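PDB 3LD1: replicase polyprotein 1a from Avian infectious bronchitis virus, which is processed into the non-structural proteins of viral replication, among them nsp2, the source of the crystallised fragment, whose role remains unclear. Local coordinates for residues A[4-9]-A[62-67]; A[9-14]-A[42-47]. The protein carries 3 engineered substitutions. All blocks are in the same frame, centred on the assembly; numbering follows the deposited sequence.

Interaction 1 of 2, residues A[4-9]-A[62-67]; sequences VILVSK and KGVDKI
A parallel strand pair joins 4-8 to the end of 57-64, with Leu6 beside Lys62, Val7 beside Gly63 and Ser8 beside Val64. The short strand segments run parallel with axes 38° apart. Four backbone hydrogen bonds fix the register. Lys62 N reaches Ile5 O at 2.9 Å, and Lys62 O receives Val7 N at 2.7 Å. Next, Val64 N gives a bond to Val7 O (3.1 Å). Past the strand, Lys9 N meets Val64 O at 2.8 Å, with an almost straight N-H...O angle of 178°. Strand 4-8 is inner in a mixed four-stranded sheet: its other edge bonds to Lys74 and Leu76 of strand 74-76, an outermost strand of that sheet. On the face carrying Leu6, Lys62 and Val64, the side chains of Leu6 and Lys62 lie side by side, CD2 of Leu6 3.5 Å from CD of Lys62. On the other face Val7 packs on Leu61 and Leu76. Where the pair ends, Lys9 crosses Asp65, Lys9 CD lying 3.3 Å from Asp65 OD1; the charged atoms, Lys9 NZ and Asp65 OD2, stay 4.3 Å apart, too far for a salt bridge.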
loop_
_atom_site.group_PDB
_atom_site.type_symbol
_atom_site.label_atom_id
_atom_site.label_comp_id
_atom_site.label_asym_id
_atom_site.label_seq_id
_atom_site.Cartn_x
_atom_site.Cartn_y
_atom_site.Cartn_z
ATOM N N VAL A 4 -38.938 11.218 -0.847
ATOM C CA VAL A 4 -37.902 10.426 -0.216
ATOM C C VAL A 4 -38.016 9.007 -0.820
ATOM O O VAL A 4 -39.031 8.338 -0.635
ATOM C CB VAL A 4 -38.039 10.457 1.333
ATOM C CG1 VAL A 4 -36.785 9.921 1.983
ATOM C CG2 VAL A 4 -38.310 11.897 1.812
ATOM N N ILE A 5 -37.005 8.586 -1.594
ATOM C CA ILE A 5 -37.031 7.260 -2.212
ATOM C C ILE A 5 -36.707 6.185 -1.154
ATOM O O ILE A 5 -35.628 6.172 -0.577
ATOM C CB ILE A 5 -36.137 7.188 -3.503
ATOM C CG1 ILE A 5 -36.691 8.159 -4.566
ATOM C CG2 ILE A 5 -36.038 5.729 -4.062
ATOM C CD1 ILE A 5 -36.101 9.530 -4.461
ATOM N N LEU A 6 -37.662 5.299 -0.905
ATOM C CA LEU A 6 -37.425 4.229 0.039
ATOM C C LEU A 6 -36.688 3.012 -0.581
ATOM O O LEU A 6 -37.246 2.320 -1.423
ATOM C CB LEU A 6 -38.731 3.792 0.725
ATOM C CG LEU A 6 -39.602 4.939 1.320
ATOM C CD1 LEU A 6 -40.931 4.273 1.756
ATOM C CD2 LEU A 6 -38.897 5.790 2.477
ATOM N N VAL A 7 -35.439 2.747 -0.181
ATOM C CA VAL A 7 -34.753 1.668 -0.833
ATOM C C VAL A 7 -34.423 0.552 0.108
ATOM O O VAL A 7 -33.708 0.725 1.101
ATOM C CB VAL A 7 -33.607 2.080 -1.821
ATOM C CG1 VAL A 7 -33.293 3.566 -1.786
ATOM C CG2 VAL A 7 -32.447 1.242 -1.638
ATOM N N SER A 8 -35.044 -0.576 -0.220
ATOM C CA SER A 8 -34.888 -1.799 0.467
ATOM C C SER A 8 -33.424 -2.137 0.797
ATOM O O SER A 8 -32.570 -2.275 -0.080
ATOM C CB SER A 8 -35.482 -2.853 -0.397
ATOM O OG SER A 8 -35.937 -3.826 0.448
ATOM N N LYS A 9 -33.163 -2.230 2.087
ATOM C CA LYS A 9 -31.844 -2.506 2.637
ATOM C C LYS A 9 -31.208 -3.762 2.052
ATOM O O LYS A 9 -29.966 -3.810 1.930
ATOM C CB LYS A 9 -31.899 -2.604 4.189
ATOM C CG LYS A 9 -31.987 -1.252 4.918
ATOM C CD LYS A 9 -32.553 -1.340 6.352
ATOM C CE LYS A 9 -31.694 -0.537 7.313
ATOM N NZ LYS A 9 -32.611 -0.104 8.293
ATOM N N LYS A 62 -33.817 6.611 1.663
ATOM C CA LYS A 62 -34.011 6.019 2.959
ATOM C C LYS A 62 -34.066 4.461 2.876
ATOM O O LYS A 62 -34.980 3.884 2.244
ATOM C CB LYS A 62 -35.336 6.507 3.497
ATOM C CG LYS A 62 -35.503 6.262 4.975
ATOM C CD LYS A 62 -36.955 6.292 5.363
ATOM C CE LYS A 62 -37.070 6.427 6.818
ATOM N NZ LYS A 62 -37.054 7.890 7.038
ATOM N N GLY A 63 -33.101 3.793 3.510
ATOM C CA GLY A 63 -33.097 2.351 3.501
ATOM C C GLY A 63 -34.217 1.848 4.375
ATOM O O GLY A 63 -34.433 2.371 5.480
ATOM N N VAL A 64 -34.943 0.835 3.903
ATOM C CA VAL A 64 -35.950 0.218 4.764
ATOM C C VAL A 64 -35.967 -1.286 4.693
ATOM O O VAL A 64 -35.312 -1.910 3.850
ATOM C CB VAL A 64 -37.359 0.695 4.434
ATOM C CG1 VAL A 64 -37.472 2.237 4.611
ATOM C CG2 VAL A 64 -37.766 0.194 3.003
ATOM N N ASP A 65 -36.726 -1.865 5.615
ATOM C CA ASP A 65 -36.988 -3.295 5.591
ATOM C C ASP A 65 -38.478 -3.384 5.310
ATOM O O ASP A 65 -38.916 -3.024 4.222
ATOM C CB ASP A 65 -36.589 -3.982 6.916
ATOM C CG ASP A 65 -35.054 -4.018 7.168
ATOM O OD1 ASP A 65 -34.219 -4.172 6.231
ATOM O OD2 ASP A 65 -34.670 -3.927 8.350
ATOM N N LYS A 66 -39.261 -3.808 6.302
ATOM C CA LYS A 66 -40.706 -3.948 6.150
ATOM C C LYS A 66 -41.215 -2.549 6.005
ATOM O O LYS A 66 -40.859 -1.680 6.818
ATOM C CB LYS A 66 -41.353 -4.608 7.388
ATOM C CG LYS A 66 -41.074 -6.148 7.511
ATOM C CD LYS A 66 -42.217 -6.887 8.293
ATOM C CE LYS A 66 -43.429 -7.318 7.238
ATOM N NZ LYS A 66 -44.656 -7.680 8.169
ATOM N N ILE A 67 -41.993 -2.308 4.944
ATOM C CA ILE A 67 -42.611 -0.986 4.776
ATOM C C ILE A 67 -43.931 -0.987 5.540
ATOM O O ILE A 67 -44.834 -1.797 5.240
ATOM C CB ILE A 67 -42.827 -0.558 3.294
ATOM C CG1 ILE A 67 -41.494 -0.515 2.552
ATOM C CG2 ILE A 67 -43.387 0.849 3.235
ATOM C CD1 ILE A 67 -41.527 -1.205 1.196
#

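Interaction 2 of 2, residues A[9-14]-A[42-47]; sequences KDIPEQ and RNLQTG
Lys9 and Gln45 meet where the loop leaving strand 4-8 passes the C-terminal end of helix 30-46. Gly47, with a positive phi of 78°, is the first residue to leave the helical path, while the loop runs on to Pro12, the N-cap of helix 13-20. The closer-packed part is the lysine shaft against the helix end. Lys9 CG lies 3.9 Å from Leu44 O, and Lys9 CB is 3.7 Å from Gln45 OE1. Beyond CD the lysine is doubtfully placed, because its CE comes too close to Gln45 O in the model; the ammonium lies somewhere near Gln45 O and Gly47 without a hydrogen bond to either, and any attraction between it and the C-terminal end of the helix is no more than possible. The buried Leu44 offers CD2 to Ile11 CD1 at 4.4 Å, an apolar touch without close interlocking. The solvent side belongs to the exposed Gln45, whose one amide does both jobs: a bend at chi2 (-47°) turns CD back, and while OE1 rests on the shaft, NE2 gives Lys9 O a long, weak hydrogen bond (3.5 Å). On the last helical turn, Thr46 OG1 bonds back to Asn43 O at 2.8 Å.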
loop_
_atom_site.group_PDB
_atom_site.type_symbol
_atom_site.label_atom_id
_atom_site.label_comp_id
_atom_site.label_asym_id
_atom_site.label_seq_id
_atom_site.Cartn_x
_atom_site.Cartn_y
_atom_site.Cartn_z
ATOM N N LYS A 9 -33.163 -2.230 2.087
ATOM C CA LYS A 9 -31.844 -2.506 2.637
ATOM C C LYS A 9 -31.208 -3.762 2.052
ATOM O O LYS A 9 -29.966 -3.810 1.930
ATOM C CB LYS A 9 -31.899 -2.604 4.189
ATOM C CG LYS A 9 -31.987 -1.252 4.918
ATOM C CD LYS A 9 -32.553 -1.340 6.352
ATOM C CE LYS A 9 -31.694 -0.537 7.313
ATOM N NZ LYS A 9 -32.611 -0.104 8.293
ATOM N N ASP A 10 -32.042 -4.741 1.668
ATOM C CA ASP A 10 -31.584 -6.020 1.080
ATOM C C ASP A 10 -31.346 -5.990 -0.430
ATOM O O ASP A 10 -31.064 -7.055 -0.994
ATOM C CB ASP A 10 -32.595 -7.152 1.370
ATOM C CG ASP A 10 -34.003 -6.821 0.838
ATOM O OD1 ASP A 10 -34.904 -7.694 0.828
ATOM O OD2 ASP A 10 -34.193 -5.645 0.430
ATOM N N ILE A 11 -31.474 -4.831 -1.105
ATOM C CA ILE A 11 -31.342 -4.895 -2.572
ATOM C C ILE A 11 -30.059 -5.655 -3.033
ATOM O O ILE A 11 -28.994 -5.534 -2.383
ATOM C CB ILE A 11 -31.401 -3.537 -3.188
ATOM C CG1 ILE A 11 -30.412 -2.593 -2.504
ATOM C CG2 ILE A 11 -32.881 -2.983 -3.147
ATOM C CD1 ILE A 11 -30.263 -1.336 -3.310
ATOM N N PRO A 12 -30.155 -6.463 -4.115
ATOM C CA PRO A 12 -28.948 -7.236 -4.540
ATOM C C PRO A 12 -27.820 -6.351 -4.950
ATOM O O PRO A 12 -28.046 -5.171 -5.234
ATOM C CB PRO A 12 -29.419 -8.150 -5.692
ATOM C CG PRO A 12 -30.875 -7.798 -5.996
ATOM C CD PRO A 12 -31.354 -6.732 -4.936
ATOM N N GLU A 13 -26.592 -6.889 -4.917
ATOM C CA GLU A 13 -25.373 -6.104 -5.182
ATOM C C GLU A 13 -25.498 -5.387 -6.525
ATOM O O GLU A 13 -24.988 -4.276 -6.722
ATOM C CB GLU A 13 -24.134 -7.005 -5.332
ATOM C CG GLU A 13 -23.529 -7.709 -4.142
ATOM C CD GLU A 13 -24.423 -8.823 -3.610
ATOM O OE1 GLU A 13 -25.481 -9.209 -4.197
ATOM O OE2 GLU A 13 -24.059 -9.325 -2.550
ATOM N N GLN A 14 -26.069 -6.043 -7.511
ATOM C CA GLN A 14 -26.009 -5.419 -8.835
ATOM C C GLN A 14 -26.886 -4.208 -8.903
ATOM O O GLN A 14 -26.708 -3.366 -9.762
ATOM C CB GLN A 14 -26.469 -6.369 -9.919
ATOM C CG GLN A 14 -27.851 -6.869 -9.639
ATOM C CD GLN A 14 -28.024 -8.261 -10.164
ATOM O OE1 GLN A 14 -28.624 -9.167 -9.477
ATOM N NE2 GLN A 14 -27.480 -8.483 -11.385
ATOM N N ARG A 42 -23.119 2.649 4.032
ATOM C CA ARG A 42 -23.477 2.790 5.450
ATOM C C ARG A 42 -24.768 3.559 5.622
ATOM O O ARG A 42 -25.625 3.159 6.418
ATOM C CB ARG A 42 -22.430 3.551 6.250
ATOM C CG ARG A 42 -21.147 2.870 6.482
ATOM C CD ARG A 42 -20.269 3.758 7.383
ATOM N NE ARG A 42 -18.997 3.090 7.729
ATOM C CZ ARG A 42 -17.768 3.644 7.731
ATOM N NH1 ARG A 42 -17.576 4.883 7.300
ATOM N NH2 ARG A 42 -16.708 2.931 8.119
ATOM N N ASN A 43 -24.893 4.659 4.878
ATOM C CA ASN A 43 -26.076 5.528 4.948
ATOM C C ASN A 43 -27.321 4.717 4.718
ATOM O O ASN A 43 -28.304 4.861 5.433
ATOM C CB ASN A 43 -26.031 6.641 3.887
ATOM C CG ASN A 43 -25.365 7.906 4.381
ATOM O OD1 ASN A 43 -25.469 8.217 5.559
ATOM N ND2 ASN A 43 -24.713 8.671 3.471
ATOM N N LEU A 44 -27.261 3.873 3.688
ATOM C CA LEU A 44 -28.399 3.065 3.309
ATOM C C LEU A 44 -28.831 2.198 4.445
ATOM O O LEU A 44 -30.014 2.064 4.661
ATOM C CB LEU A 44 -28.058 2.232 2.098
ATOM C CG LEU A 44 -29.108 1.323 1.451
ATOM C CD1 LEU A 44 -30.368 2.071 0.902
ATOM C CD2 LEU A 44 -28.461 0.468 0.327
ATOM N N GLN A 45 -27.886 1.634 5.205
ATOM C CA GLN A 45 -28.239 0.657 6.242
ATOM C C GLN A 45 -28.778 1.285 7.512
ATOM O O GLN A 45 -29.462 0.595 8.305
ATOM C CB GLN A 45 -26.999 -0.188 6.638
ATOM C CG GLN A 45 -26.479 -1.030 5.508
ATOM C CD GLN A 45 -27.625 -1.775 4.804
ATOM O OE1 GLN A 45 -28.442 -2.451 5.466
ATOM N NE2 GLN A 45 -27.686 -1.662 3.458
ATOM N N THR A 46 -28.412 2.555 7.733
ATOM C CA THR A 46 -28.918 3.345 8.897
ATOM C C THR A 46 -30.409 3.534 8.803
ATOM O O THR A 46 -31.050 3.578 9.813
ATOM C CB THR A 46 -28.228 4.775 9.111
ATOM O OG1 THR A 46 -28.650 5.692 8.087
ATOM C CG2 THR A 46 -26.657 4.682 9.179
ATOM N N GLY A 47 -30.988 3.618 7.603
ATOM C CA GLY A 47 -32.475 3.593 7.500
ATOM C C GLY A 47 -33.037 4.946 7.879
ATOM O O GLY A 47 -34.255 5.129 8.058
#

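How the interactions relate
Lys9 belongs to both contacts: its N pairs with strand 57-64, its O receives the weak bond from Gln45, and its side chain lies between Asp65 and the end of helix 30-46, serving both. The 4-9/62-67 contact is partly buried, buries 468 Å² in all and rests on regular backbone bonding inside a sheet. The 9-14/42-47 contact buries 248 Å² at the surface and depends on side chains, with one weak hydrogen bond across it. Their centres lie about 8 Å apart, and they adjoin through Leu44, whose CD1 is 3.4 Å from Val7 CG2 and also touches Gly63. Leu44 thus meets the sheet on the side of Val7, while Gly47 O, just past the helix, touches Lys62 CE.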